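Local coordinates for protein Poly(A) ribonuclease pop2 (Schizosaccharomyces pombe, PDB 2P51) that shortens the poly(A) tails of mRNA as the catalytic 3'-exoribonuclease subunit of the CCR4-NOT deadenylase complex, at residues A[55-60]-A[77-82]; A[143-148]-A[180-185]. All blocks are in the same frame, centred on the assembly; numbering follows the deposited sequence.

Interaction 1: residues A[55-60]-A[77-82]; sequences PGVVAR and RANVDS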
ATOM      1  N   PRO A  55      -0.466  -4.657  12.063  1.00 14.30           N
ATOM      2  CA  PRO A  55      -0.808  -4.457  13.493  1.00 17.39           C
ATOM      3  C   PRO A  55       0.053  -3.450  14.231  1.00 16.10           C
ATOM      4  O   PRO A  55       0.412  -3.632  15.405  1.00 16.94           O
ATOM      5  CB  PRO A  55      -0.671  -5.864  14.079  1.00 22.03           C
ATOM      6  CG  PRO A  55       0.158  -6.662  13.170  1.00 19.26           C
ATOM      7  CD  PRO A  55       0.287  -5.924  11.856  1.00 17.14           C
ATOM      8  N   GLY A  56       0.373  -2.349  13.548  1.00 13.80           N
ATOM      9  CA  GLY A  56       1.012  -1.236  14.223  1.00 15.86           C
ATOM     10  C   GLY A  56       2.506  -1.418  14.425  1.00 15.40           C
ATOM     11  O   GLY A  56       3.135  -2.178  13.683  1.00 17.71           O
ATOM     12  N   VAL A  57       3.053  -0.686  15.363  1.00 15.07           N
ATOM     13  CA  VAL A  57       4.433  -0.744  15.816  1.00 14.90           C
ATOM     14  C   VAL A  57       4.438  -1.223  17.274  1.00 16.05           C
ATOM     15  O   VAL A  57       3.728  -0.615  18.125  1.00 17.78           O
ATOM     16  CB  VAL A  57       5.075   0.646  15.714  1.00 16.38           C
ATOM     17  CG1 VAL A  57       6.470   0.729  16.340  1.00 17.58           C
ATOM     18  CG2 VAL A  57       5.114   0.994  14.218  1.00 17.99           C
ATOM     19  N   VAL A  58       5.215  -2.248  17.582  1.00 17.65           N
ATOM     20  CA  VAL A  58       5.214  -2.735  18.968  1.00 20.67           C
ATOM     21  C   VAL A  58       6.513  -2.346  19.657  1.00 24.25           C
ATOM     22  O   VAL A  58       6.609  -2.306  20.872  1.00 30.37           O
ATOM     23  CB  VAL A  58       5.031  -4.249  19.093  1.00 23.90           C
ATOM     24  CG1 VAL A  58       3.686  -4.640  18.476  1.00 23.40           C
ATOM     25  CG2 VAL A  58       6.182  -5.020  18.455  1.00 23.67           C
ATOM     26  N   ALA A  59       7.553  -2.047  18.878  1.00 28.83           N
ATOM     27  CA  ALA A  59       8.762  -1.626  19.554  1.00 29.62           C
ATOM     28  C   ALA A  59       9.634  -0.677  18.751  1.00 28.19           C
ATOM     29  O   ALA A  59       9.570  -0.582  17.529  1.00 26.89           O
ATOM     30  CB  ALA A  59       9.589  -2.860  19.920  1.00 42.22           C
ATOM     31  N   ARG A  60      10.487   0.004  19.524  1.00 27.14           N
ATOM     32  CA  ARG A  60      11.504   0.868  18.984  1.00 27.89           C
ATOM     33  C   ARG A  60      12.870   0.242  19.244  1.00 26.15           C
ATOM     34  O   ARG A  60      13.118  -0.150  20.395  1.00 34.94           O
ATOM     35  CB  ARG A  60      11.412   2.236  19.684  1.00 29.51           C
ATOM     36  CG  ARG A  60      10.143   3.004  19.306  1.00 32.03           C
ATOM     37  CD  ARG A  60      10.432   3.815  18.054  1.00 30.36           C
ATOM     38  NE  ARG A  60       9.258   4.690  17.892  1.00 29.59           N
ATOM     39  CZ  ARG A  60       9.009   5.289  16.746  1.00 36.21           C
ATOM     40  NH1 ARG A  60       9.819   5.118  15.705  1.00 35.38           N
ATOM     41  NH2 ARG A  60       7.947   6.071  16.609  1.00 48.30           N
ATOM     42  N   ARG A  77      12.130  -1.917   9.868  1.00 18.40           N
ATOM     43  CA  ARG A  77      12.641  -3.265   9.628  1.00 20.46           C
ATOM     44  C   ARG A  77      12.293  -4.182  10.780  1.00 21.61           C
ATOM     45  O   ARG A  77      11.851  -5.317  10.636  1.00 21.05           O
ATOM     46  CB  ARG A  77      14.157  -3.121   9.439  1.00 21.19           C
ATOM     47  CG  ARG A  77      14.963  -4.382   9.212  1.00 28.00           C
ATOM     48  CD  ARG A  77      16.461  -4.050   9.368  1.00 35.27           C
ATOM     49  NE  ARG A  77      17.175  -5.289   9.589  1.00 35.26           N
ATOM     50  CZ  ARG A  77      18.257  -5.491  10.311  1.00 34.43           C
ATOM     51  NH1 ARG A  77      18.821  -4.468  10.953  1.00 32.25           N
ATOM     52  NH2 ARG A  77      18.743  -6.721  10.358  1.00 36.94           N
ATOM     53  N   ALA A  78      12.502  -3.722  12.012  1.00 19.81           N
ATOM     54  CA  ALA A  78      12.233  -4.522  13.201  1.00 22.91           C
ATOM     55  C   ALA A  78      10.771  -4.909  13.234  1.00 19.78           C
ATOM     56  O   ALA A  78      10.418  -6.046  13.554  1.00 27.71           O
ATOM     57  CB  ALA A  78      12.630  -3.764  14.468  1.00 25.42           C
ATOM     58  N   ASN A  79       9.886  -3.968  12.950  1.00 17.95           N
ATOM     59  CA  ASN A  79       8.448  -4.267  13.108  1.00 16.94           C
ATOM     60  C   ASN A  79       7.871  -5.003  11.911  1.00 15.24           C
ATOM     61  O   ASN A  79       7.107  -5.962  12.094  1.00 18.71           O
ATOM     62  CB  ASN A  79       7.662  -2.955  13.389  1.00 17.54           C
ATOM     63  CG  ASN A  79       7.955  -2.491  14.816  1.00 18.16           C
ATOM     64  OD1 ASN A  79       7.282  -2.950  15.734  1.00 18.95           O
ATOM     65  ND2 ASN A  79       8.929  -1.621  15.029  1.00 20.12           N
ATOM     66  N   VAL A  80       8.243  -4.578  10.697  1.00 14.88           N
ATOM     67  CA  VAL A  80       7.683  -5.251   9.513  1.00 14.61           C
ATOM     68  C   VAL A  80       8.145  -6.687   9.487  1.00 14.71           C
ATOM     69  O   VAL A  80       7.352  -7.585   9.138  1.00 17.02           O
ATOM     70  CB  VAL A  80       8.053  -4.515   8.214  1.00 14.21           C
ATOM     71  CG1 VAL A  80       7.593  -5.320   7.020  1.00 16.30           C
ATOM     72  CG2 VAL A  80       7.428  -3.121   8.150  1.00 15.27           C
ATOM     73  N   ASP A  81       9.410  -6.932   9.843  1.00 15.26           N
ATOM     74  CA  ASP A  81       9.855  -8.333   9.809  1.00 15.49           C
ATOM     75  C   ASP A  81       9.032  -9.211  10.775  1.00 16.04           C
ATOM     76  O   ASP A  81       8.874 -10.389  10.472  1.00 19.92           O
ATOM     77  CB  ASP A  81      11.300  -8.476  10.256  1.00 17.72           C
ATOM     78  CG  ASP A  81      12.340  -8.233   9.187  1.00 18.14           C
ATOM     79  OD1 ASP A  81      12.039  -8.109   7.984  1.00 19.37           O
ATOM     80  OD2 ASP A  81      13.528  -8.173   9.602  1.00 20.25           O
ATOM     81  N   SER A  82       8.578  -8.624  11.898  1.00 17.34           N
ATOM     82  CA  SER A  82       8.015  -9.398  12.980  1.00 17.04           C
ATOM     83  C   SER A  82       6.498  -9.516  13.043  1.00 16.23           C
ATOM     84  O   SER A  82       5.967 -10.440  13.662  1.00 23.11           O
ATOM     85  CB  SER A  82       8.486  -8.770  14.324  1.00 26.87           C
ATOM     86  OG  SER A  82       9.835  -9.243  14.484  1.00 37.08           O
TER

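Interaction 2: residues A[143-148]-A[180-185]; sequences EPADFA and MTQIPL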
ATOM      1  N   GLU A 143      -2.713 -16.600   2.448  1.00 19.29           N
ATOM      2  CA  GLU A 143      -1.310 -16.706   2.835  1.00 21.50           C
ATOM      3  C   GLU A 143      -0.471 -15.734   2.015  1.00 20.16           C
ATOM      4  O   GLU A 143      -0.569 -15.813   0.769  1.00 21.22           O
ATOM      5  CB  GLU A 143      -0.765 -18.116   2.579  1.00 24.32           C
ATOM      6  CG  GLU A 143      -1.260 -19.114   3.621  1.00 27.99           C
ATOM      7  CD  GLU A 143      -0.644 -18.842   4.988  1.00 34.35           C
ATOM      8  OE1 GLU A 143       0.369 -18.116   5.143  1.00 33.71           O
ATOM      9  OE2 GLU A 143      -1.222 -19.391   5.950  1.00 43.61           O
ATOM     10  N   PRO A 144       0.294 -14.846   2.657  1.00 21.31           N
ATOM     11  CA  PRO A 144       1.093 -13.889   1.872  1.00 20.98           C
ATOM     12  C   PRO A 144       1.894 -14.508   0.756  1.00 22.28           C
ATOM     13  O   PRO A 144       2.091 -13.916  -0.301  1.00 26.06           O
ATOM     14  CB  PRO A 144       2.063 -13.323   2.944  1.00 24.27           C
ATOM     15  CG  PRO A 144       1.125 -13.257   4.142  1.00 23.38           C
ATOM     16  CD  PRO A 144       0.437 -14.607   4.113  1.00 20.18           C
ATOM     17  N   ALA A 145       2.409 -15.706   0.978  1.00 22.64           N
ATOM     18  CA  ALA A 145       3.221 -16.373  -0.009  1.00 25.97           C
ATOM     19  C   ALA A 145       2.450 -16.718  -1.266  1.00 25.21           C
ATOM     20  O   ALA A 145       2.953 -16.605  -2.397  1.00 26.43           O
ATOM     21  CB  ALA A 145       3.801 -17.639   0.656  1.00 28.11           C
ATOM     22  N   ASP A 146       1.206 -17.163  -1.111  1.00 23.34           N
ATOM     23  CA  ASP A 146       0.334 -17.465  -2.259  1.00 21.35           C
ATOM     24  C   ASP A 146       0.074 -16.193  -3.059  1.00 18.91           C
ATOM     25  O   ASP A 146       0.100 -16.164  -4.288  1.00 21.32           O
ATOM     26  CB  ASP A 146      -0.958 -18.087  -1.764  1.00 23.65           C
ATOM     27  CG  ASP A 146      -0.803 -19.477  -1.176  1.00 26.94           C
ATOM     28  OD1 ASP A 146       0.240 -20.154  -1.404  1.00 32.43           O
ATOM     29  OD2 ASP A 146      -1.762 -19.901  -0.481  1.00 25.55           O
ATOM     30  N   PHE A 147      -0.204 -15.113  -2.344  1.00 17.35           N
ATOM     31  CA  PHE A 147      -0.413 -13.822  -3.007  1.00 17.78           C
ATOM     32  C   PHE A 147       0.819 -13.392  -3.728  1.00 18.39           C
ATOM     33  O   PHE A 147       0.803 -12.901  -4.861  1.00 19.90           O
ATOM     34  CB  PHE A 147      -0.745 -12.799  -1.908  1.00 18.31           C
ATOM     35  CG  PHE A 147      -0.788 -11.360  -2.403  1.00 18.01           C
ATOM     36  CD1 PHE A 147      -1.855 -10.881  -3.138  1.00 17.47           C
ATOM     37  CD2 PHE A 147       0.264 -10.494  -2.099  1.00 19.43           C
ATOM     38  CE1 PHE A 147      -1.843  -9.560  -3.541  1.00 18.13           C
ATOM     39  CE2 PHE A 147       0.275  -9.175  -2.525  1.00 18.24           C
ATOM     40  CZ  PHE A 147      -0.791  -8.678  -3.264  1.00 17.13           C
ATOM     41  N   ALA A 148       1.950 -13.557  -3.063  1.00 21.33           N
ATOM     42  CA  ALA A 148       3.189 -13.051  -3.664  1.00 22.65           C
ATOM     43  C   ALA A 148       3.542 -13.762  -4.960  1.00 19.86           C
ATOM     44  O   ALA A 148       3.947 -13.108  -5.939  1.00 18.63           O
ATOM     45  CB  ALA A 148       4.269 -13.189  -2.590  1.00 32.24           C
ATOM     46  N   MET A 180       6.757 -10.592  -1.177  1.00 18.35           N
ATOM     47  CA  MET A 180       7.331 -11.197  -2.385  1.00 17.51           C
ATOM     48  C   MET A 180       8.608 -11.975  -2.117  1.00 18.85           C
ATOM     49  O   MET A 180       8.865 -12.938  -2.833  1.00 20.04           O
ATOM     50  CB  MET A 180       7.598 -10.081  -3.410  1.00 17.13           C
ATOM     51  CG  MET A 180       6.275  -9.602  -4.003  1.00 15.97           C
ATOM     52  SD  MET A 180       6.539  -8.375  -5.309  1.00 18.04           S
ATOM     53  CE  MET A 180       7.370  -7.088  -4.385  1.00 19.93           C
ATOM     54  N   THR A 181       9.415 -11.570  -1.126  1.00 19.73           N
ATOM     55  CA  THR A 181      10.732 -12.199  -0.964  1.00 22.24           C
ATOM     56  C   THR A 181      10.771 -13.296   0.093  1.00 24.04           C
ATOM     57  O   THR A 181      11.656 -14.159   0.042  1.00 26.95           O
ATOM     58  CB  THR A 181      11.812 -11.154  -0.593  1.00 21.59           C
ATOM     59  OG1 THR A 181      11.481 -10.518   0.650  1.00 22.74           O
ATOM     60  CG2 THR A 181      11.905 -10.034  -1.630  1.00 23.66           C
ATOM     61  N   GLN A 182       9.823 -13.222   1.028  1.00 21.67           N
ATOM     62  CA  GLN A 182       9.694 -14.172   2.135  1.00 25.25           C
ATOM     63  C   GLN A 182      10.928 -14.308   3.002  1.00 26.20           C
ATOM     64  O   GLN A 182      11.204 -15.409   3.523  1.00 29.91           O
ATOM     65  CB  GLN A 182       9.337 -15.545   1.566  1.00 33.40           C
ATOM     66  CG  GLN A 182       7.942 -15.592   0.942  1.00 36.54           C
ATOM     67  CD  GLN A 182       6.825 -15.471   1.963  1.00 41.44           C
ATOM     68  OE1 GLN A 182       6.794 -16.202   2.966  1.00 49.36           O
ATOM     69  NE2 GLN A 182       5.904 -14.544   1.690  1.00 34.26           N
ATOM     70  N   ILE A 183      11.666 -13.222   3.190  1.00 21.75           N
ATOM     71  CA  ILE A 183      12.860 -13.293   4.013  1.00 24.76           C
ATOM     72  C   ILE A 183      12.925 -11.993   4.792  1.00 20.51           C
ATOM     73  O   ILE A 183      12.191 -11.063   4.411  1.00 20.83           O
ATOM     74  CB  ILE A 183      14.129 -13.397   3.154  1.00 24.24           C
ATOM     75  CG1 ILE A 183      14.158 -12.321   2.050  1.00 27.42           C
ATOM     76  CG2 ILE A 183      14.320 -14.786   2.561  1.00 32.18           C
ATOM     77  CD1 ILE A 183      15.460 -12.343   1.252  1.00 31.72           C
ATOM     78  N   PRO A 184      13.728 -11.891   5.839  1.00 19.66           N
ATOM     79  CA  PRO A 184      13.924 -10.622   6.547  1.00 19.99           C
ATOM     80  C   PRO A 184      14.333  -9.512   5.594  1.00 19.17           C
ATOM     81  O   PRO A 184      15.008  -9.737   4.572  1.00 22.03           O
ATOM     82  CB  PRO A 184      15.094 -10.901   7.486  1.00 23.32           C
ATOM     83  CG  PRO A 184      15.050 -12.394   7.679  1.00 25.62           C
ATOM     84  CD  PRO A 184      14.513 -13.013   6.409  1.00 24.86           C
ATOM     85  N   LEU A 185      13.939  -8.280   5.889  1.00 18.92           N
ATOM     86  CA  LEU A 185      14.308  -7.146   5.035  1.00 19.16           C
ATOM     87  C   LEU A 185      15.814  -6.899   5.102  1.00 19.99           C
ATOM     88  O   LEU A 185      16.537  -7.291   6.056  1.00 21.15           O
ATOM     89  CB  LEU A 185      13.520  -5.896   5.449  1.00 18.84           C
ATOM     90  CG  LEU A 185      12.005  -5.962   5.265  1.00 17.95           C
ATOM     91  CD1 LEU A 185      11.338  -4.879   6.109  1.00 19.41           C
ATOM     92  CD2 LEU A 185      11.656  -5.824   3.788  1.00 17.84           C
TER

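Interaction 1: residues A[55-60]-A[77-82]
The side-chain amide of Asn79 meets the backbone of Val57, Val58 and Ala59. Val57 CG1 sits over one face of the amide, 3.6 Å from Asn79 ND2. On the opposite side the methyl of the preceding Ala78 lies off toward the nitrogen end. The two polar edges face the loop. At one edge Asn79 OD1 takes two backbone N-H groups. Ala59 N lies in the carbonyl plane, on a lone pair, 3.3 Å from Asn79 OD1. Val58 N is closer, 2.9 Å from Asn79 OD1, but comes from above that plane, by 36°, on the same side as Val57 CG1. At the other edge Asn79 ND2 donates to Ala59 O over 2.8 Å. This bond is nearly straight (173°), and the acceptor lies in the amide plane. Ala59 is extended, and its N-H and C=O both pair with the one amide, much as they would with a neighbouring strand.

The loop follows strand 47-53 of the DEDD nuclease fold, the strand that carries the metal ligands Asp51 and Glu53. Helix 69-82 supplies Asn79. The contact therefore fastens the loop leaving the catalytic strand to the next helix. The side chain of Val57 is about 11 Å from that of Asp172, and it also touches Tyr171.

Asn79 CG is anti to the carbonyl carbon (chi1 -73°), which carries the amide out from the helix to the loop. Asn79 ND2 also donates to Thr75 O, one turn back, and this second bond limits rotation of the amide. With a leucine here, Val58 N, Ala59 N and Ala59 O would probably lose their common partner, and the loop would be less firmly held. Val58 CG2 lies beside the oxygen edge, 3.6 Å from Asn79 OD1.

Interaction 2: residues A[143-148]-A[180-185]
Gln182 packs its amide on Ala145 and Ala148 its methyl on Met180; Gln182 and Ala148 bury the most surface. They join two helices of the DEDD nuclease fold: the first turn of helix 144-152 and the C-terminal end of helix 170-181. Gln182 has positive phi and is the first residue to leave that helix. Its side chain bends back at chi2 (-69°), which brings the amide up against helix 144-152. One face of the amide lies flat on the methyl of Ala145, with Gln182 CD 3.9 Å from Ala145 CB. The NH2 group reaches the backbone there, Gln182 NE2 being 3.7 Å from Ala145 CA. Pro144 CB meets the amide at its nitrogen edge. Gln182 NE2 has its polar partner in Ala179 O, within the helix that Gln182 follows, so its contact with Ala145 is packing.

Ala148 makes the close helix approach. Its small side chain lets the backbones come to 4.7 Å between Ala148 CA and Met180 CA. The Met180 side chain starts away, yet Met180 CG touches Ala148 CB at 4.3 Å; it also packs on Leu151, Ile152, Tyr199 and Phe200. Ala148 CB rests on the Met180 backbone, 3.7 Å from Met180 CA.

From the N terminus, the chain leaves strand 47-53 and enters loop 55-60. Interaction 1 closes a loop of 16 residues when helix 69-82 comes back to it. The chain then runs through strands 87-93 and 105-109 before reaching helix 144-152. Interaction 2 closes a second, longer loop of 31 residues, which includes strand 163-166 and most of helix 170-181. The two loops follow in series and neither nest nor cross. They still meet in space. Asp81 OD1 accepts a probable hydrogen bond from Leu185 N, and Val80 packs on Leu185. Helix 69-82 is thus tied both to the loop after the catalytic strand and to the segment leaving helix 170-181.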